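Local coordinates for beta-glucuronidase (Dictyoglomus thermophilum, PDB 6XXW), which probably hydrolyses beta-D-glucuronides as a member of glycoside hydrolase family 2, at residues A[253-258]-A[356-361]; A[347-352]-A[405-410]. One frame throughout, in Å; residues are numbered along the deposited sequence.

Contact 1. Residues A[253-258]-A[356-361]; sequences WEPGNP and GIAVIE
The carbonyl oxygen of Gly356 is met by Pro255 twice over. Pro255 CA lies 3.2 Å from Gly356 O in a CA-H...O contact with an angle of 142° at the hydrogen, and Pro255 CB adds a looser touch at 3.5 Å from the same Gly356 O. No conventional hydrogen bond joins 253-258 to 356-361, so shape carries the fit. Pro258 covers the other end of the glycine, its CB standing 3.4 Å from Gly356 N and nearly as close to the alpha carbon. Trp253 completes the enclosure: with CG anti to the backbone N (chi1 -175°), the indole reaches forward and sets CZ2 3.6 Å from Gly356 CA. Farther along, the indole presents its edge to Ile357 O, which lies in the ring plane, 3.9 Å from Trp253 CH2.

Gly356, with positive phi, is where the chain leaves helix 346-355 before entering strand 358-362, an alpha-to-beta connection of the TIM barrel. What closes on it is a tight hairpin in the preceding small beta domain of the family 2 architecture. Its type II turn runs from Glu254 to Asn257, with Gly256 taking the positive-phi corner and Asn257 N bonded to Glu254 O at 2.9 Å. Two further ties secure the hairpin outside the contact: Trp253 NE1 donates to Asp353 O in the last turn of the barrel helix, and Glu254 forms a salt bridge with Lys297. Beside the carbonyl contact, Pro255 CG rests 4.3 Å from Ala358 CB, where the barrel strand begins.

Contact 2. Residues A[347-352]-A[405-410]; sequences EILFLA and HPSVIM
Helix 346-355 of the TIM barrel packs against the entry to strand 408-415, with Leu349 and Phe350 receiving His405. The imidazole meets these two consecutive helix residues with different parts of its ring, Leu349 over one face and Phe350 at its edge. Leu349 CB sits over the centre of that face, 3.7 Å from the His405 ring centroid and only 1° off the ring normal, a well-centred CH-pi contact. The edge of the same imidazole is directed at Phe350, giving a T-shaped pair with ring planes at 79° and centroids 4.5 Å apart. His405 CE1 is the atom that leads, 3.4 Å above the phenyl plane and close to its centre, since it lies at similar distances from all six carbons of the Phe350 ring.

Three residues on from Leu349, about one turn, Ala352 CB abuts Ser407 CB at 3.6 Å. The Ser407 hydroxyl, held between its own backbone N and carbonyl carbon (chi1 64°), approaches the same methyl group but finds its polar partner in Asp353. The Asp353 carboxylate binds Ser407 OG through OD1 and His405 ND1 through OD2, which should fix the imidazole's rotation as it meets the two helix side chains. Where the strand begins, Leu349 CD1 packs on Val408 CG2 at 3.8 Å.

Around this buried patch, Leu349 also touches Glu361 of strand 358-362 and Arg401 and Asp402 of helix 385-402, while Ala352 leans on Val359; the helix thus spans the seam between the adjacent parallel strands 358-362 and 408-415.

How the contacts relate
Both contacts are largely buried and lie about 7 Å apart between centres, on successive elements of one barrel: helix 346-355 supplies a segment of contact 2, and the chain leaving it supplies Gly356 to Glu361 of contact 1. Their strands are parallel neighbours, joined where Val359 N lies 2.7 Å from Ser407 O. Contact 2 stays within the barrel domain, between its helix and strand layers, and relies on aromatic and aliphatic side chains plus Ser407; Phe350 is partly exposed. Contact 1 joins two domains and wraps prolines and an indole around bare backbone, with Gly256 exposed and Pro258 partly so. Asp353 serves both, its backbone oxygen in one and its carboxylate in the other.

Contact 1. Residues A[253-258]-A[356-361]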
ATOM      1  N   TRP A 253      -2.505 -20.936 -38.744  1.00 22.83           N
ATOM      2  CA  TRP A 253      -2.414 -20.016 -37.622  1.00 20.55           C
ATOM      3  C   TRP A 253      -3.540 -20.303 -36.632  1.00 18.41           C
ATOM      4  O   TRP A 253      -4.699 -20.464 -37.027  1.00 21.71           O
ATOM      5  CB  TRP A 253      -2.498 -18.574 -38.132  1.00 23.02           C
ATOM      6  CG  TRP A 253      -2.296 -17.520 -37.088  1.00 20.51           C
ATOM      7  CD1 TRP A 253      -1.142 -16.814 -36.845  1.00 21.11           C
ATOM      8  CD2 TRP A 253      -3.276 -17.021 -36.162  1.00 19.87           C
ATOM      9  NE1 TRP A 253      -1.346 -15.920 -35.812  1.00 18.15           N
ATOM     10  CE2 TRP A 253      -2.642 -16.030 -35.375  1.00 21.15           C
ATOM     11  CE3 TRP A 253      -4.623 -17.330 -35.906  1.00 18.91           C
ATOM     12  CZ2 TRP A 253      -3.314 -15.338 -34.359  1.00 20.33           C
ATOM     13  CZ3 TRP A 253      -5.286 -16.646 -34.893  1.00 18.04           C
ATOM     14  CH2 TRP A 253      -4.631 -15.665 -34.131  1.00 22.33           C
ATOM     15  N   GLU A 254      -3.205 -20.363 -35.348  1.00 19.51           N
ATOM     16  CA  GLU A 254      -4.223 -20.444 -34.309  1.00 22.28           C
ATOM     17  C   GLU A 254      -3.563 -20.127 -32.974  1.00 20.08           C
ATOM     18  O   GLU A 254      -2.332 -20.131 -32.876  1.00 25.27           O
ATOM     19  CB  GLU A 254      -4.899 -21.829 -34.279  1.00 27.09           C
ATOM     20  CG  GLU A 254      -3.984 -23.048 -34.141  1.00 28.56           C
ATOM     21  CD  GLU A 254      -4.759 -24.374 -34.286  1.00 34.60           C
ATOM     22  OE1 GLU A 254      -5.588 -24.497 -35.220  1.00 29.51           O
ATOM     23  OE2 GLU A 254      -4.548 -25.289 -33.459  1.00 36.62           O
ATOM     24  N   PRO A 255      -4.346 -19.792 -31.953  1.00 26.92           N
ATOM     25  CA  PRO A 255      -3.771 -19.681 -30.608  1.00 31.27           C
ATOM     26  C   PRO A 255      -3.071 -20.974 -30.234  1.00 37.26           C
ATOM     27  O   PRO A 255      -3.619 -22.070 -30.405  1.00 37.74           O
ATOM     28  CB  PRO A 255      -4.990 -19.416 -29.725  1.00 29.43           C
ATOM     29  CG  PRO A 255      -5.953 -18.753 -30.628  1.00 25.05           C
ATOM     30  CD  PRO A 255      -5.758 -19.382 -31.986  1.00 25.57           C
ATOM     31  N   GLY A 256      -1.841 -20.841 -29.736  1.00 30.90           N
ATOM     32  CA  GLY A 256      -0.996 -21.978 -29.440  1.00 35.00           C
ATOM     33  C   GLY A 256      -0.139 -22.447 -30.595  1.00 41.16           C
ATOM     34  O   GLY A 256       0.738 -23.300 -30.392  1.00 38.89           O
ATOM     35  N   ASN A 257      -0.368 -21.930 -31.801  1.00 27.41           N
ATOM     36  CA  ASN A 257       0.466 -22.230 -32.954  1.00 31.94           C
ATOM     37  C   ASN A 257       0.392 -21.074 -33.948  1.00 28.51           C
ATOM     38  O   ASN A 257      -0.275 -21.203 -34.982  1.00 26.52           O
ATOM     39  CB  ASN A 257       0.028 -23.542 -33.610  1.00 32.96           C
ATOM     40  CG  ASN A 257       0.962 -23.962 -34.736  1.00 51.12           C
ATOM     41  OD1 ASN A 257       2.058 -24.479 -34.493  1.00 47.62           O
ATOM     42  ND2 ASN A 257       0.541 -23.723 -35.977  1.00 47.53           N
ATOM     43  N   PRO A 258       1.055 -19.930 -33.671  1.00 26.24           N
ATOM     44  CA  PRO A 258       0.915 -18.716 -34.503  1.00 22.07           C
ATOM     45  C   PRO A 258       1.794 -18.711 -35.751  1.00 27.88           C
ATOM     46  O   PRO A 258       2.652 -17.849 -35.936  1.00 32.29           O
ATOM     47  CB  PRO A 258       1.328 -17.609 -33.525  1.00 26.64           C
ATOM     48  CG  PRO A 258       2.352 -18.269 -32.645  1.00 24.44           C
ATOM     49  CD  PRO A 258       1.806 -19.661 -32.427  1.00 26.62           C
ATOM     50  N   GLY A 356      -0.071 -15.268 -31.468  1.00 20.08           N
ATOM     51  CA  GLY A 356      -1.190 -16.195 -31.539  1.00 17.91           C
ATOM     52  C   GLY A 356      -2.240 -15.918 -30.486  1.00 23.42           C
ATOM     53  O   GLY A 356      -2.623 -16.802 -29.714  1.00 25.13           O
ATOM     54  N   ILE A 357      -2.706 -14.675 -30.440  1.00 15.97           N
ATOM     55  CA  ILE A 357      -3.760 -14.245 -29.536  1.00 15.95           C
ATOM     56  C   ILE A 357      -4.950 -13.829 -30.390  1.00 18.65           C
ATOM     57  O   ILE A 357      -4.805 -13.013 -31.303  1.00 17.55           O
ATOM     58  CB  ILE A 357      -3.299 -13.085 -28.634  1.00 17.69           C
ATOM     59  CG1 ILE A 357      -2.097 -13.509 -27.771  1.00 18.53           C
ATOM     60  CG2 ILE A 357      -4.485 -12.543 -27.799  1.00 17.61           C
ATOM     61  CD1 ILE A 357      -2.428 -14.512 -26.657  1.00 16.91           C
ATOM     62  N   ALA A 358      -6.112 -14.409 -30.113  1.00 17.11           N
ATOM     63  CA  ALA A 358      -7.311 -14.095 -30.872  1.00 19.97           C
ATOM     64  C   ALA A 358      -7.892 -12.786 -30.362  1.00 24.12           C
ATOM     65  O   ALA A 358      -8.007 -12.581 -29.151  1.00 21.62           O
ATOM     66  CB  ALA A 358      -8.334 -15.227 -30.748  1.00 19.37           C
ATOM     67  N   VAL A 359      -8.263 -11.901 -31.279  1.00 19.41           N
ATOM     68  CA  VAL A 359      -8.695 -10.554 -30.935  1.00 20.35           C
ATOM     69  C   VAL A 359     -10.137 -10.348 -31.398  1.00 17.85           C
ATOM     70  O   VAL A 359     -10.464 -10.594 -32.564  1.00 19.21           O
ATOM     71  CB  VAL A 359      -7.764  -9.501 -31.562  1.00 20.91           C
ATOM     72  CG1 VAL A 359      -8.294  -8.113 -31.306  1.00 18.34           C
ATOM     73  CG2 VAL A 359      -6.350  -9.650 -30.997  1.00 16.27           C
ATOM     74  N   ILE A 360     -10.987  -9.897 -30.486  1.00 17.00           N
ATOM     75  CA  ILE A 360     -12.282  -9.317 -30.837  1.00 15.55           C
ATOM     76  C   ILE A 360     -12.050  -7.817 -30.919  1.00 17.27           C
ATOM     77  O   ILE A 360     -11.821  -7.170 -29.895  1.00 16.37           O
ATOM     78  CB  ILE A 360     -13.363  -9.646 -29.793  1.00 16.27           C
ATOM     79  CG1 ILE A 360     -13.508 -11.160 -29.598  1.00 19.17           C
ATOM     80  CG2 ILE A 360     -14.704  -9.035 -30.204  1.00 16.02           C
ATOM     81  CD1 ILE A 360     -14.292 -11.560 -28.344  1.00 21.03           C
ATOM     82  N   GLU A 361     -12.105  -7.242 -32.116  1.00 14.48           N
ATOM     83  CA  GLU A 361     -11.834  -5.818 -32.232  1.00 16.50           C
ATOM     84  C   GLU A 361     -13.139  -5.040 -32.285  1.00 19.16           C
ATOM     85  O   GLU A 361     -14.065  -5.404 -33.018  1.00 18.53           O
ATOM     86  CB  GLU A 361     -10.963  -5.487 -33.438  1.00 18.92           C
ATOM     87  CG  GLU A 361     -10.592  -4.011 -33.448  1.00 18.42           C
ATOM     88  CD  GLU A 361      -9.356  -3.732 -34.253  1.00 24.41           C
ATOM     89  OE1 GLU A 361      -9.205  -4.367 -35.317  1.00 23.07           O
ATOM     90  OE2 GLU A 361      -8.546  -2.887 -33.814  1.00 19.74           O
TER

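Contact 2. Residues A[347-352]-A[405-410]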
ATOM      1  N   GLU A 347       0.076  -1.747 -34.362  1.00 18.31           N
ATOM      2  CA  GLU A 347       1.188  -2.424 -33.705  1.00 19.00           C
ATOM      3  C   GLU A 347       0.703  -3.560 -32.815  1.00 20.65           C
ATOM      4  O   GLU A 347       1.278  -4.654 -32.818  1.00 19.04           O
ATOM      5  CB  GLU A 347       1.991  -1.398 -32.896  1.00 24.28           C
ATOM      6  CG  GLU A 347       2.929  -0.510 -33.730  1.00 26.55           C
ATOM      7  CD  GLU A 347       2.249   0.712 -34.364  1.00 34.66           C
ATOM      8  OE1 GLU A 347       1.018   0.895 -34.209  1.00 22.65           O
ATOM      9  OE2 GLU A 347       2.965   1.498 -35.028  1.00 37.38           O
ATOM     10  N   ILE A 348      -0.378  -3.339 -32.061  1.00 17.91           N
ATOM     11  CA  ILE A 348      -0.856  -4.396 -31.174  1.00 19.00           C
ATOM     12  C   ILE A 348      -1.398  -5.585 -31.977  1.00 20.98           C
ATOM     13  O   ILE A 348      -1.223  -6.748 -31.585  1.00 17.01           O
ATOM     14  CB  ILE A 348      -1.894  -3.829 -30.191  1.00 19.08           C
ATOM     15  CG1 ILE A 348      -1.162  -3.082 -29.068  1.00 18.89           C
ATOM     16  CG2 ILE A 348      -2.781  -4.956 -29.613  1.00 21.13           C
ATOM     17  CD1 ILE A 348      -2.113  -2.325 -28.133  1.00 25.67           C
ATOM     18  N   LEU A 349      -2.027  -5.324 -33.127  1.00 15.86           N
ATOM     19  CA  LEU A 349      -2.543  -6.433 -33.934  1.00 17.15           C
ATOM     20  C   LEU A 349      -1.417  -7.230 -34.598  1.00 18.06           C
ATOM     21  O   LEU A 349      -1.516  -8.461 -34.716  1.00 20.03           O
ATOM     22  CB  LEU A 349      -3.532  -5.916 -34.988  1.00 18.69           C
ATOM     23  CG  LEU A 349      -4.805  -5.305 -34.401  1.00 21.43           C
ATOM     24  CD1 LEU A 349      -5.784  -5.004 -35.505  1.00 22.48           C
ATOM     25  CD2 LEU A 349      -5.443  -6.248 -33.394  1.00 20.47           C
ATOM     26  N   PHE A 350      -0.344  -6.559 -35.044  1.00 16.57           N
ATOM     27  CA  PHE A 350       0.804  -7.298 -35.571  1.00 16.94           C
ATOM     28  C   PHE A 350       1.410  -8.190 -34.497  1.00 19.71           C
ATOM     29  O   PHE A 350       1.824  -9.322 -34.779  1.00 18.38           O
ATOM     30  CB  PHE A 350       1.864  -6.345 -36.123  1.00 20.14           C
ATOM     31  CG  PHE A 350       1.536  -5.794 -37.478  1.00 23.43           C
ATOM     32  CD1 PHE A 350       1.638  -6.590 -38.613  1.00 23.93           C
ATOM     33  CD2 PHE A 350       1.113  -4.479 -37.620  1.00 21.71           C
ATOM     34  CE1 PHE A 350       1.327  -6.077 -39.872  1.00 21.87           C
ATOM     35  CE2 PHE A 350       0.794  -3.967 -38.869  1.00 21.87           C
ATOM     36  CZ  PHE A 350       0.903  -4.770 -39.994  1.00 23.74           C
ATOM     37  N   LEU A 351       1.461  -7.697 -33.253  1.00 17.56           N
ATOM     38  CA  LEU A 351       1.940  -8.524 -32.152  1.00 16.69           C
ATOM     39  C   LEU A 351       0.982  -9.677 -31.867  1.00 17.49           C
ATOM     40  O   LEU A 351       1.421 -10.807 -31.628  1.00 19.32           O
ATOM     41  CB  LEU A 351       2.148  -7.666 -30.902  1.00 17.47           C
ATOM     42  CG  LEU A 351       3.315  -6.673 -30.952  1.00 20.97           C
ATOM     43  CD1 LEU A 351       3.327  -5.795 -29.691  1.00 21.09           C
ATOM     44  CD2 LEU A 351       4.616  -7.455 -31.087  1.00 19.44           C
ATOM     45  N   ALA A 352      -0.332  -9.423 -31.890  1.00 17.81           N
ATOM     46  CA  ALA A 352      -1.257 -10.529 -31.671  1.00 16.69           C
ATOM     47  C   ALA A 352      -1.088 -11.597 -32.750  1.00 21.83           C
ATOM     48  O   ALA A 352      -1.178 -12.800 -32.457  1.00 16.53           O
ATOM     49  CB  ALA A 352      -2.691 -10.021 -31.602  1.00 15.98           C
ATOM     50  N   HIS A 405      -5.359  -9.060 -40.856  1.00 21.50           N
ATOM     51  CA  HIS A 405      -4.721  -9.613 -39.664  1.00 19.63           C
ATOM     52  C   HIS A 405      -5.370 -10.945 -39.306  1.00 20.17           C
ATOM     53  O   HIS A 405      -6.591 -10.989 -39.086  1.00 19.49           O
ATOM     54  CB  HIS A 405      -4.833  -8.652 -38.486  1.00 20.27           C
ATOM     55  CG  HIS A 405      -3.899  -7.487 -38.566  1.00 20.11           C
ATOM     56  ND1 HIS A 405      -2.540  -7.607 -38.356  1.00 22.46           N
ATOM     57  CD2 HIS A 405      -4.124  -6.179 -38.836  1.00 23.56           C
ATOM     58  CE1 HIS A 405      -1.968  -6.424 -38.493  1.00 21.53           C
ATOM     59  NE2 HIS A 405      -2.907  -5.540 -38.783  1.00 25.69           N
ATOM     60  N   PRO A 406      -4.613 -12.039 -39.221  1.00 19.91           N
ATOM     61  CA  PRO A 406      -5.219 -13.301 -38.760  1.00 19.46           C
ATOM     62  C   PRO A 406      -5.738 -13.231 -37.327  1.00 16.94           C
ATOM     63  O   PRO A 406      -6.698 -13.936 -36.987  1.00 15.91           O
ATOM     64  CB  PRO A 406      -4.069 -14.318 -38.907  1.00 15.52           C
ATOM     65  CG  PRO A 406      -2.810 -13.490 -38.809  1.00 22.52           C
ATOM     66  CD  PRO A 406      -3.156 -12.148 -39.440  1.00 18.04           C
ATOM     67  N   SER A 407      -5.154 -12.371 -36.493  1.00 15.73           N
ATOM     68  CA  SER A 407      -5.515 -12.328 -35.080  1.00 14.02           C
ATOM     69  C   SER A 407      -6.927 -11.793 -34.857  1.00 15.76           C
ATOM     70  O   SER A 407      -7.584 -12.194 -33.886  1.00 16.89           O
ATOM     71  CB  SER A 407      -4.501 -11.480 -34.304  1.00 19.28           C
ATOM     72  OG  SER A 407      -4.529 -10.114 -34.728  1.00 19.58           O
ATOM     73  N   VAL A 408      -7.413 -10.887 -35.715  1.00 18.57           N
ATOM     74  CA  VAL A 408      -8.790 -10.419 -35.575  1.00 15.77           C
ATOM     75  C   VAL A 408      -9.733 -11.527 -36.033  1.00 17.19           C
ATOM     76  O   VAL A 408      -9.718 -11.938 -37.203  1.00 16.30           O
ATOM     77  CB  VAL A 408      -9.041  -9.134 -36.379  1.00 16.67           C
ATOM     78  CG1 VAL A 408     -10.524  -8.706 -36.225  1.00 15.89           C
ATOM     79  CG2 VAL A 408      -8.108  -8.011 -35.971  1.00 15.23           C
ATOM     80  N   ILE A 409     -10.588 -11.996 -35.124  1.00 15.88           N
ATOM     81  CA  ILE A 409     -11.482 -13.103 -35.433  1.00 17.01           C
ATOM     82  C   ILE A 409     -12.944 -12.753 -35.246  1.00 19.95           C
ATOM     83  O   ILE A 409     -13.790 -13.620 -35.420  1.00 19.75           O
ATOM     84  CB  ILE A 409     -11.126 -14.372 -34.626  1.00 19.73           C
ATOM     85  CG1 ILE A 409     -10.804 -14.037 -33.171  1.00 17.98           C
ATOM     86  CG2 ILE A 409      -9.953 -15.105 -35.297  1.00 19.18           C
ATOM     87  CD1 ILE A 409     -11.953 -13.539 -32.358  1.00 18.37           C
ATOM     88  N   MET A 410     -13.265 -11.509 -34.898  1.00 20.61           N
ATOM     89  CA  MET A 410     -14.645 -11.093 -34.657  1.00 18.34           C
ATOM     90  C   MET A 410     -14.662  -9.582 -34.532  1.00 15.21           C
ATOM     91  O   MET A 410     -13.730  -8.987 -33.983  1.00 17.92           O
ATOM     92  CB  MET A 410     -15.227 -11.730 -33.382  1.00 13.39           C
ATOM     93  CG  MET A 410     -16.688 -11.365 -33.112  1.00 18.35           C
ATOM     94  SD  MET A 410     -17.663 -12.642 -32.283  1.00 20.56           S
ATOM     95  CE  MET A 410     -16.789 -12.819 -30.701  1.00 15.81           C
TER